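Local coordinates for Thiol:disulfide interchange protein (Klebsiella pneumoniae, PDB 6DXN) that probably acts as a periplasmic thiol-disulfide oxidoreductase of the DsbA type, within the thioredoxin family, at residues 27-32 with 61-66. Numbering follows the deposited sequence.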
loop_
_atom_site.group_PDB
_atom_site.type_symbol
_atom_site.label_atom_id
_atom_site.label_comp_id
_atom_site.label_asym_id
_atom_site.label_seq_id
_atom_site.Cartn_x
_atom_site.Cartn_y
_atom_site.Cartn_z
ATOM N N GLU A 27 3.246 1.911 2.391
ATOM C CA GLU A 27 3.594 1.061 1.262
ATOM C C GLU A 27 2.896 1.646 0.037
ATOM O O GLU A 27 1.665 1.643 -0.028
ATOM C CB GLU A 27 3.156 -0.393 1.502
ATOM C CG GLU A 27 3.265 -1.306 0.278
ATOM C CD GLU A 27 2.672 -2.699 0.467
ATOM O OE1 GLU A 27 1.998 -2.919 1.497
ATOM O OE2 GLU A 27 2.888 -3.567 -0.402
ATOM N N PHE A 28 3.683 2.177 -0.900
ATOM C CA PHE A 28 3.106 2.668 -2.139
ATOM C C PHE A 28 2.902 1.443 -3.035
ATOM O O PHE A 28 3.787 0.610 -3.161
ATOM C CB PHE A 28 3.969 3.771 -2.761
ATOM C CG PHE A 28 4.000 5.067 -1.979
ATOM C CD1 PHE A 28 2.978 5.997 -2.104
ATOM C CD2 PHE A 28 5.071 5.378 -1.158
ATOM C CE1 PHE A 28 3.013 7.192 -1.402
ATOM C CE2 PHE A 28 5.108 6.576 -0.458
ATOM C CZ PHE A 28 4.077 7.477 -0.579
ATOM N N PHE A 29 1.712 1.329 -3.626
ATOM C CA PHE A 29 1.436 0.170 -4.427
ATOM C C PHE A 29 0.508 0.530 -5.591
ATOM O O PHE A 29 -0.039 1.628 -5.665
ATOM C CB PHE A 29 0.791 -0.909 -3.550
ATOM C CG PHE A 29 -0.677 -0.699 -3.287
ATOM C CD1 PHE A 29 -1.114 0.214 -2.336
ATOM C CD2 PHE A 29 -1.626 -1.408 -4.006
ATOM C CE1 PHE A 29 -2.468 0.410 -2.115
ATOM C CE2 PHE A 29 -2.979 -1.218 -3.779
ATOM C CZ PHE A 29 -3.397 -0.311 -2.830
ATOM N N SER A 30 0.352 -0.438 -6.495
ATOM C CA SER A 30 -0.527 -0.320 -7.624
ATOM C C SER A 30 -1.236 -1.661 -7.799
ATOM O O SER A 30 -0.601 -2.721 -7.726
ATOM C CB SER A 30 0.220 0.080 -8.871
ATOM O OG SER A 30 -0.643 0.061 -9.986
ATOM N N PHE A 31 -2.551 -1.607 -8.014
ATOM C CA PHE A 31 -3.282 -2.829 -8.212
ATOM C C PHE A 31 -2.854 -3.510 -9.524
ATOM O O PHE A 31 -3.222 -4.638 -9.740
ATOM C CB PHE A 31 -4.791 -2.588 -8.178
ATOM C CG PHE A 31 -5.378 -2.396 -6.807
ATOM C CD1 PHE A 31 -5.567 -3.485 -5.971
ATOM C CD2 PHE A 31 -5.785 -1.145 -6.366
ATOM C CE1 PHE A 31 -6.132 -3.324 -4.718
ATOM C CE2 PHE A 31 -6.347 -0.987 -5.112
ATOM C CZ PHE A 31 -6.507 -2.070 -4.283
ATOM N N TYR A 32 -2.105 -2.800 -10.383
ATOM C CA TYR A 32 -1.600 -3.341 -11.676
ATOM C C TYR A 32 -0.253 -4.059 -11.505
ATOM O O TYR A 32 0.178 -4.813 -12.391
ATOM C CB TYR A 32 -1.290 -2.229 -12.685
ATOM C CG TYR A 32 -2.435 -1.538 -13.378
ATOM C CD1 TYR A 32 -3.045 -0.421 -12.824
ATOM C CD2 TYR A 32 -2.853 -1.945 -14.637
ATOM C CE1 TYR A 32 -4.073 0.240 -13.479
ATOM C CE2 TYR A 32 -3.879 -1.294 -15.305
ATOM C CZ TYR A 32 -4.488 -0.195 -14.724
ATOM O OH TYR A 32 -5.505 0.450 -15.372
ATOM N N LYS A 61 -1.524 1.923 3.253
ATOM C CA LYS A 61 -1.305 1.581 1.869
ATOM C C LYS A 61 -1.848 2.721 1.014
ATOM O O LYS A 61 -3.027 3.058 1.083
ATOM C CB LYS A 61 -1.908 0.211 1.547
ATOM C CG LYS A 61 -1.236 -0.944 2.270
ATOM C CD LYS A 61 -1.520 -2.305 1.703
ATOM C CE LYS A 61 -0.927 -2.497 0.323
ATOM N NZ LYS A 61 -1.105 -3.889 -0.146
ATOM N N TYR A 62 -0.945 3.324 0.243
ATOM C CA TYR A 62 -1.256 4.435 -0.640
ATOM C C TYR A 62 -1.170 3.952 -2.091
ATOM O O TYR A 62 -0.130 3.481 -2.537
ATOM C CB TYR A 62 -0.319 5.596 -0.307
ATOM C CG TYR A 62 -0.687 6.389 0.922
ATOM C CD1 TYR A 62 -1.524 5.885 1.909
ATOM C CD2 TYR A 62 -0.075 7.604 1.171
ATOM C CE1 TYR A 62 -1.835 6.623 3.045
ATOM C CE2 TYR A 62 -0.370 8.345 2.300
ATOM C CZ TYR A 62 -1.245 7.853 3.246
ATOM O OH TYR A 62 -1.513 8.605 4.360
ATOM N N HIS A 63 -2.290 4.074 -2.811
ATOM C CA HIS A 63 -2.358 3.651 -4.198
ATOM C C HIS A 63 -1.748 4.731 -5.110
ATOM O O HIS A 63 -1.938 5.903 -4.878
ATOM C CB HIS A 63 -3.799 3.273 -4.565
ATOM C CG HIS A 63 -3.852 2.551 -5.860
ATOM N ND1 HIS A 63 -4.267 3.151 -7.021
ATOM C CD2 HIS A 63 -3.437 1.308 -6.199
ATOM C CE1 HIS A 63 -4.155 2.296 -8.013
ATOM N NE2 HIS A 63 -3.635 1.170 -7.542
ATOM N N VAL A 64 -1.020 4.297 -6.150
ATOM C CA VAL A 64 -0.333 5.183 -7.129
ATOM C C VAL A 64 -1.268 5.461 -8.320
ATOM O O VAL A 64 -1.463 4.600 -9.186
ATOM C CB VAL A 64 0.997 4.555 -7.588
ATOM C CG1 VAL A 64 1.668 5.353 -8.700
ATOM C CG2 VAL A 64 1.959 4.355 -6.423
ATOM N N SER A 65 -1.792 6.693 -8.380
ATOM C CA SER A 65 -2.763 7.126 -9.411
ATOM C C SER A 65 -2.135 7.258 -10.807
ATOM O O SER A 65 -2.821 7.035 -11.806
ATOM C CB SER A 65 -3.407 8.441 -9.033
ATOM O OG SER A 65 -4.276 8.302 -7.924
ATOM N N GLN A 66 -0.851 7.623 -10.860
ATOM C CA GLN A 66 -0.169 7.882 -12.132
ATOM C C GLN A 66 0.210 6.582 -12.865
ATOM O O GLN A 66 0.881 6.637 -13.893
ATOM C CB GLN A 66 1.053 8.771 -11.884
ATOM C CG GLN A 66 2.169 8.095 -11.100
ATOM C CD GLN A 66 3.304 9.035 -10.773
ATOM O OE1 GLN A 66 3.165 10.257 -10.831
ATOM N NE2 GLN A 66 4.441 8.465 -10.401
HETATM O O HOH W 1 1.027 -4.235 -2.479
HETATM O O HOH W 2 -2.331 2.539 -10.513
#
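Phe29 lies between Lys61 and His63, a worked example of how residues two apart on one strand can hold an aromatic ring of its parallel neighbour from both faces. Over one face passes the lysine chain, its NZ 4.6 Å from the centroid of the Phe29 ring in a cation-pi contact, with CE also over the face in a CH-pi contact. Against the opposite face His63 turns an edge, the planes 69° apart and His63 CD2 3.5 Å from Phe29 CE2. With CG between the backbone N and the carbonyl carbon (chi1 79°), the Phe29 ring reaches across toward the second strand.

The imidazole is gripped at both nitrogens. Phe31 N donates to His63 NE2 over 3.0 Å, almost exactly in the ring plane and nearly straight at 162°, which marks NE2 as the acceptor; Thr75 bonds ND1. These two bonds should fix the ring's rotation. Beside them, Ser30 OG accepts from Tyr32 N in an ST turn, and a water links this hydroxyl to Val64 O.

At the other end Glu27 runs alongside Lys61, but their salt bridge is long, 3.6 Å from OE1 to NZ. A water joins OE2 to NZ, and Asp46 and Glu91 give the ammonium of the buried Lys61 further charged partners, which probably help to stabilise it.

The backbones behind these contacts are joined as a parallel ladder by Tyr62 N to Glu27 O, Phe29 N to Tyr62 O and Val64 N to Phe29 O, the last 2.9 Å long. On its other face Phe28 CD1 meets Tyr62 CB at 3.8 Å, under helix 131-146. Within the thioredoxin-fold sheet, strand 25-29 lies between 60-63 and 154-157, and leads to the Cys33-Cys36 pair at the start of helix 34-41, predicted to be redox-active, while helices 71-83 and 87-99 pack over the Phe29, Phe31 and His63 cluster.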